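Local coordinates for protein endoribonuclease ToxN (Bacillus thuringiensis, PDB 4ATO) that cleaves RNA within adenine-rich sequences as the toxic endoribonuclease of a type III toxin-antitoxin system, and is held in check by its antitoxin RNA pseudoknot, ToxI, at residues 19-24 / 161-165; 90-94 / 166-172. All coordinates share one frame; numbering follows the deposited sequence.

Interaction 1 (19-24 / 161-165); sequences YLREAD and KLEEK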
loop_
_atom_site.group_PDB
_atom_site.type_symbol
_atom_site.label_atom_id
_atom_site.label_comp_id
_atom_site.label_asym_id
_atom_site.label_seq_id
_atom_site.Cartn_x
_atom_site.Cartn_y
_atom_site.Cartn_z
ATOM N N TYR A 19 4.529 -36.374 -29.357
ATOM C CA TYR A 19 3.757 -36.105 -30.554
ATOM C C TYR A 19 3.916 -34.641 -30.939
ATOM O O TYR A 19 4.054 -34.323 -32.115
ATOM C CB TYR A 19 2.296 -36.458 -30.314
ATOM C CG TYR A 19 1.324 -35.884 -31.313
ATOM C CD1 TYR A 19 1.090 -36.515 -32.523
ATOM C CD2 TYR A 19 0.610 -34.728 -31.025
ATOM C CE1 TYR A 19 0.189 -36.000 -33.431
ATOM C CE2 TYR A 19 -0.292 -34.209 -31.919
ATOM C CZ TYR A 19 -0.503 -34.846 -33.123
ATOM O OH TYR A 19 -1.410 -34.322 -34.020
ATOM N N LEU A 20 3.919 -33.747 -29.949
ATOM C CA LEU A 20 4.133 -32.334 -30.249
ATOM C C LEU A 20 5.566 -32.062 -30.726
ATOM O O LEU A 20 5.770 -31.347 -31.708
ATOM C CB LEU A 20 3.780 -31.435 -29.060
ATOM C CG LEU A 20 2.310 -31.135 -28.750
ATOM C CD1 LEU A 20 2.233 -29.986 -27.740
ATOM C CD2 LEU A 20 1.491 -30.801 -29.987
ATOM N N ARG A 21 6.557 -32.648 -30.059
ATOM C CA ARG A 21 7.951 -32.354 -30.405
ATOM C C ARG A 21 8.314 -32.782 -31.834
ATOM O O ARG A 21 9.321 -32.334 -32.391
ATOM C CB ARG A 21 8.930 -32.925 -29.370
ATOM C CG ARG A 21 10.359 -32.372 -29.499
ATOM C CD ARG A 21 11.162 -32.461 -28.199
ATOM N NE ARG A 21 10.999 -33.761 -27.565
ATOM C CZ ARG A 21 10.294 -33.964 -26.459
ATOM N NH1 ARG A 21 9.707 -32.942 -25.855
ATOM N NH2 ARG A 21 10.184 -35.185 -25.953
ATOM N N GLU A 22 7.479 -33.633 -32.428
ATOM C CA GLU A 22 7.586 -33.943 -33.851
ATOM C C GLU A 22 7.475 -32.661 -34.682
ATOM O O GLU A 22 8.222 -32.465 -35.640
ATOM C CB GLU A 22 6.491 -34.923 -34.280
ATOM C CG GLU A 22 6.540 -36.278 -33.592
ATOM C CD GLU A 22 5.367 -37.174 -33.974
ATOM O OE1 GLU A 22 4.407 -36.673 -34.602
ATOM O OE2 GLU A 22 5.406 -38.378 -33.645
ATOM N N ALA A 23 6.544 -31.789 -34.300
ATOM C CA ALA A 23 6.289 -30.565 -35.055
ATOM C C ALA A 23 7.204 -29.409 -34.647
ATOM O O ALA A 23 7.477 -28.519 -35.450
ATOM C CB ALA A 23 4.827 -30.155 -34.922
ATOM N N ASP A 24 7.664 -29.420 -33.399
ATOM C CA ASP A 24 8.537 -28.362 -32.891
ATOM C C ASP A 24 9.494 -28.901 -31.831
ATOM O O ASP A 24 9.073 -29.300 -30.738
ATOM C CB ASP A 24 7.711 -27.208 -32.313
ATOM C CG ASP A 24 8.559 -25.988 -31.966
ATOM O OD1 ASP A 24 9.681 -26.145 -31.444
ATOM O OD2 ASP A 24 8.105 -24.860 -32.228
ATOM N N LYS A 161 1.744 -23.895 -35.130
ATOM C CA LYS A 161 1.959 -25.269 -35.554
ATOM C C LYS A 161 1.444 -26.244 -34.492
ATOM O O LYS A 161 0.762 -27.214 -34.818
ATOM C CB LYS A 161 3.435 -25.518 -35.874
ATOM C CG LYS A 161 3.680 -26.757 -36.724
ATOM C CD LYS A 161 5.112 -26.816 -37.248
ATOM C CE LYS A 161 5.318 -28.009 -38.182
ATOM N NZ LYS A 161 6.739 -28.161 -38.617
ATOM N N LEU A 162 1.745 -25.970 -33.223
ATOM C CA LEU A 162 1.276 -26.824 -32.133
ATOM C C LEU A 162 -0.252 -26.813 -32.004
ATOM O O LEU A 162 -0.850 -27.815 -31.613
ATOM C CB LEU A 162 1.917 -26.426 -30.796
ATOM C CG LEU A 162 3.442 -26.560 -30.656
ATOM C CD1 LEU A 162 3.880 -26.329 -29.205
ATOM C CD2 LEU A 162 3.932 -27.906 -31.174
ATOM N N GLU A 163 -0.884 -25.685 -32.328
ATOM C CA GLU A 163 -2.345 -25.607 -32.276
ATOM C C GLU A 163 -2.982 -26.503 -33.335
ATOM O O GLU A 163 -4.010 -27.144 -33.084
ATOM C CB GLU A 163 -2.838 -24.160 -32.426
ATOM C CG GLU A 163 -2.725 -23.353 -31.146
ATOM C CD GLU A 163 -3.021 -21.883 -31.347
ATOM O OE1 GLU A 163 -3.785 -21.557 -32.281
ATOM O OE2 GLU A 163 -2.486 -21.054 -30.574
ATOM N N GLU A 164 -2.372 -26.534 -34.517
ATOM C CA GLU A 164 -2.799 -27.447 -35.572
ATOM C C GLU A 164 -2.691 -28.886 -35.097
ATOM O O GLU A 164 -3.595 -29.682 -35.308
ATOM C CB GLU A 164 -1.937 -27.282 -36.819
ATOM C CG GLU A 164 -2.303 -26.116 -37.705
ATOM C CD GLU A 164 -1.640 -26.215 -39.065
ATOM O OE1 GLU A 164 -1.099 -27.299 -39.383
ATOM O OE2 GLU A 164 -1.656 -25.212 -39.811
ATOM N N LYS A 165 -1.568 -29.217 -34.467
ATOM C CA LYS A 165 -1.364 -30.557 -33.947
ATOM C C LYS A 165 -2.421 -30.904 -32.907
ATOM O O LYS A 165 -2.913 -32.034 -32.864
ATOM C CB LYS A 165 0.035 -30.700 -33.362
ATOM C CG LYS A 165 1.111 -30.830 -34.417
ATOM C CD LYS A 165 1.882 -32.127 -34.241
ATOM C CE LYS A 165 1.765 -33.023 -35.459
ATOM N NZ LYS A 165 2.737 -34.161 -35.392
#

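Interaction 2 (90-94 / 166-172); sequences VPEKE and CQEYKER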
loop_
_atom_site.group_PDB
_atom_site.type_symbol
_atom_site.label_atom_id
_atom_site.label_comp_id
_atom_site.label_asym_id
_atom_site.label_seq_id
_atom_site.Cartn_x
_atom_site.Cartn_y
_atom_site.Cartn_z
ATOM N N VAL A 90 -2.767 -28.124 -25.064
ATOM C CA VAL A 90 -2.940 -29.530 -24.714
ATOM C C VAL A 90 -4.429 -29.857 -24.559
ATOM O O VAL A 90 -5.161 -29.095 -23.936
ATOM C CB VAL A 90 -2.200 -29.877 -23.385
ATOM C CG1 VAL A 90 -2.339 -31.351 -23.045
ATOM C CG2 VAL A 90 -0.736 -29.508 -23.468
ATOM N N PRO A 91 -4.880 -30.990 -25.130
ATOM C CA PRO A 91 -6.269 -31.432 -24.944
ATOM C C PRO A 91 -6.475 -32.014 -23.549
ATOM O O PRO A 91 -5.526 -32.539 -22.962
ATOM C CB PRO A 91 -6.448 -32.510 -26.025
ATOM C CG PRO A 91 -5.080 -33.007 -26.297
ATOM C CD PRO A 91 -4.146 -31.846 -26.080
ATOM N N GLU A 92 -7.695 -31.925 -23.027
ATOM C CA GLU A 92 -7.947 -32.234 -21.618
ATOM C C GLU A 92 -7.795 -33.708 -21.254
ATOM O O GLU A 92 -7.732 -34.061 -20.075
ATOM C CB GLU A 92 -9.310 -31.693 -21.166
ATOM C CG GLU A 92 -10.482 -32.094 -22.044
ATOM C CD GLU A 92 -11.735 -31.274 -21.759
ATOM O OE1 GLU A 92 -11.621 -30.201 -21.127
ATOM O OE2 GLU A 92 -12.836 -31.701 -22.174
ATOM N N LYS A 93 -7.719 -34.569 -22.260
ATOM C CA LYS A 93 -7.509 -35.987 -22.001
ATOM C C LYS A 93 -6.025 -36.306 -21.871
ATOM O O LYS A 93 -5.649 -37.342 -21.326
ATOM C CB LYS A 93 -8.167 -36.867 -23.077
ATOM C CG LYS A 93 -8.417 -36.165 -24.408
ATOM C CD LYS A 93 -9.768 -35.452 -24.420
ATOM C CE LYS A 93 -9.755 -34.242 -25.340
ATOM N NZ LYS A 93 -10.954 -33.395 -25.119
ATOM N N GLU A 94 -5.172 -35.413 -22.360
ATOM C CA GLU A 94 -3.736 -35.670 -22.281
ATOM C C GLU A 94 -3.063 -34.951 -21.110
ATOM O O GLU A 94 -1.835 -34.864 -21.052
ATOM C CB GLU A 94 -3.032 -35.356 -23.609
ATOM C CG GLU A 94 -3.540 -36.178 -24.802
ATOM C CD GLU A 94 -3.520 -37.670 -24.546
ATOM O OE1 GLU A 94 -2.527 -38.173 -23.971
ATOM O OE2 GLU A 94 -4.504 -38.346 -24.921
ATOM N N CYS A 166 -2.776 -29.932 -32.072
ATOM C CA CYS A 166 -3.837 -30.130 -31.094
ATOM C C CYS A 166 -5.148 -30.438 -31.809
ATOM O O CYS A 166 -5.873 -31.349 -31.423
ATOM C CB CYS A 166 -3.990 -28.897 -30.201
ATOM S SG CYS A 166 -5.310 -29.018 -28.966
ATOM N N GLN A 167 -5.440 -29.673 -32.858
ATOM C CA GLN A 167 -6.648 -29.879 -33.657
ATOM C C GLN A 167 -6.656 -31.284 -34.247
ATOM O O GLN A 167 -7.658 -31.993 -34.167
ATOM C CB GLN A 167 -6.737 -28.845 -34.787
ATOM C CG GLN A 167 -7.051 -27.426 -34.338
ATOM C CD GLN A 167 -8.531 -27.214 -34.063
ATOM O OE1 GLN A 167 -9.368 -28.033 -34.444
ATOM N NE2 GLN A 167 -8.858 -26.109 -33.398
ATOM N N GLU A 168 -5.529 -31.682 -34.833
ATOM C CA GLU A 168 -5.401 -33.001 -35.438
ATOM C C GLU A 168 -5.658 -34.103 -34.422
ATOM O O GLU A 168 -6.196 -35.155 -34.765
ATOM C CB GLU A 168 -4.019 -33.178 -36.070
ATOM C CG GLU A 168 -3.764 -32.270 -37.264
ATOM C CD GLU A 168 -2.347 -32.379 -37.795
ATOM O OE1 GLU A 168 -1.771 -33.488 -37.744
ATOM O OE2 GLU A 168 -1.806 -31.349 -38.258
ATOM N N TYR A 169 -5.281 -33.858 -33.171
ATOM C CA TYR A 169 -5.525 -34.830 -32.115
ATOM C C TYR A 169 -7.019 -35.049 -31.945
ATOM O O TYR A 169 -7.465 -36.158 -31.640
ATOM C CB TYR A 169 -4.918 -34.377 -30.784
ATOM C CG TYR A 169 -5.292 -35.276 -29.622
ATOM C CD1 TYR A 169 -6.467 -35.059 -28.898
ATOM C CD2 TYR A 169 -4.476 -36.345 -29.249
ATOM C CE1 TYR A 169 -6.825 -35.880 -27.845
ATOM C CE2 TYR A 169 -4.824 -37.171 -28.188
ATOM C CZ TYR A 169 -6.003 -36.932 -27.490
ATOM O OH TYR A 169 -6.370 -37.736 -26.434
ATOM N N LYS A 170 -7.788 -33.983 -32.135
ATOM C CA LYS A 170 -9.238 -34.052 -31.998
ATOM C C LYS A 170 -9.876 -34.826 -33.152
ATOM O O LYS A 170 -10.745 -34.321 -33.862
ATOM C CB LYS A 170 -9.833 -32.649 -31.859
ATOM C CG LYS A 170 -9.340 -31.910 -30.618
ATOM C CD LYS A 170 -9.821 -30.466 -30.582
ATOM C CE LYS A 170 -9.446 -29.785 -29.271
ATOM N NZ LYS A 170 -7.973 -29.723 -29.068
ATOM N N GLU A 171 -9.405 -36.055 -33.331
ATOM C CA GLU A 171 -9.993 -37.024 -34.235
ATOM C C GLU A 171 -10.693 -38.040 -33.346
ATOM O O GLU A 171 -11.406 -38.927 -33.818
ATOM C CB GLU A 171 -8.889 -37.712 -35.024
ATOM C CG GLU A 171 -7.873 -38.411 -34.135
ATOM C CD GLU A 171 -6.594 -38.770 -34.868
ATOM O OE1 GLU A 171 -6.550 -38.603 -36.105
ATOM O OE2 GLU A 171 -5.634 -39.216 -34.205
ATOM N N ARG A 172 -10.470 -37.890 -32.045
ATOM C CA ARG A 172 -11.034 -38.771 -31.033
ATOM C C ARG A 172 -12.526 -38.516 -30.888
ATOM O O ARG A 172 -13.037 -37.502 -31.360
ATOM C CB ARG A 172 -10.328 -38.534 -29.697
ATOM C CG ARG A 172 -10.568 -39.603 -28.649
ATOM C CD ARG A 172 -9.697 -39.360 -27.427
ATOM N NE ARG A 172 -9.778 -40.454 -26.463
ATOM C CZ ARG A 172 -10.616 -40.483 -25.431
ATOM N NH1 ARG A 172 -11.451 -39.475 -25.221
ATOM N NH2 ARG A 172 -10.617 -41.523 -24.606
#

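Interaction 1 (19-24 / 161-165)
Lys-165 and Tyr-19 meet twice over, once through a hydrogen bond and once through the face of the ring. The phenol OH of Tyr-19 donates to the backbone carbonyl O of Lys-165 at 3.0 Å. The carbonyl O lies at the ring edge, in its plane, and the C=O...donor angle is 119°. The side chain of the same lysine folds back over one face of the ring: bends at chi2 and chi3 bring NZ 4.1 Å from the ring centroid as a cation-pi contact, with CD making a CH-pi contact beside it. Beyond the ring, Lys-165 NZ ends in a salt bridge to Glu-22 OE1 at 3.1 Å, so the ammonium is shared between a carboxylate and an aromatic face, which probably favours its charged form. At the other end, the extended chain of Lys-161 runs alongside Ala-23 and its NZ gives a weak hydrogen bond to Ala-23 O.

Apolar packing fills the space between these polar ends. Lys-165 is a knob in a hole formed by Tyr-19, Leu-20, Glu-22 and Ala-23; its CD lies 3.6 Å from Ala-23 CB and its CB 3.7 Å from Leu-20 CD2. Deeper in, the side chains of Leu-20 and Leu-162 cross at about a right angle and touch through their CD2 methyls, 4.0 Å apart. Asp-24 adds its CB against Leu-162 CD2, while its carboxylate turns to the backbone N of Asp-158 and of Lys-26.

The nearest atom of the bound nucleic acid is about 4 Å from the nearest atom of the contact. The contact joins the C-terminal end of helix 14-23 to helix 159-169, the axes of the short segments 9.5 Å apart at 140°. Leu-20 and Leu-162 both pack on Ile-88 of strand 78-89.

Interaction 2 (90-94 / 166-172)
Pro-91 lies over one face of the Tyr-169 ring, its CG 3.9 Å from the ring centroid and 23° off the normal in a CH-pi contact. The proline carbon is offset toward the rim, above the CD1-CE1 side, with CG 3.6 Å from Tyr-169 CD1. At the ring edge, near its plane, comes the aliphatic part of Lys-93, whose CG stands 3.3 Å from Tyr-169 OH. Glu-94 reaches the phenol obliquely, its carboxylate plane turned 65° from that of the ring.

The polar bond of the contact runs from Tyr-169 OH to Glu-94 OE2, very short at 2.5 Å. Tyr-169 CG stands anti to its main-chain nitrogen (chi1 173°), which carries the ring off the last turn of helix 159-169 toward the loop. Glu-94 meets it with a chain bent at chi2, which turns the carboxylate toward the phenol; its CG packs 3.7 Å from Tyr-169 CZ. A type I beta turn from Pro-91 to Glu-94, closed by the backbone bond from Glu-94 N to Pro-91 O, presents proline, lysine and glutamate to the one aromatic side chain. Pro-91 CD also touches Cys-166 SG at 4.2 Å. Arg-172 passes at the outer rim, near Lys-93 CD.

Helix 159-169 ends here, and Lys-170 is the centre of an inverse gamma turn. The loop joins strands 78-89 and 95-97, and Tyr-16 of helix 14-23 also packs on Pro-91, Glu-94 and Cys-166. Chemically, one tyrosine is held by its face through CH-pi packing and by its hydroxyl through a carboxylate. Because Glu-94 OE1 also bonds Ser-13 OG, both carboxylate oxygens are engaged, which fixes the rotation of the group and directs OE2 at the phenol.

Both interactions hold helix 159-169 to the body of the toxin: interaction 1 grips its middle against another helix, interaction 2 its C-terminal end against a loop. Each is partly buried, with leucines on the inner side of the first and Pro-91 and Cys-166 on the inner side of the second. Lys-161 and Glu-22 are exposed in the first, Lys-93 and Arg-172 in the second, whereas Lys-165 and Glu-94 lie within the contacts. A tyrosine is central to both, but from opposite partners: in 19-24 / 161-165 helix 159-169 supplies the lysine, in 90-94 / 166-172 the ring. The contacts meet where Tyr-19 OH packs against Glu-168 CB. Interaction 1 lies much nearer the bound nucleic acid.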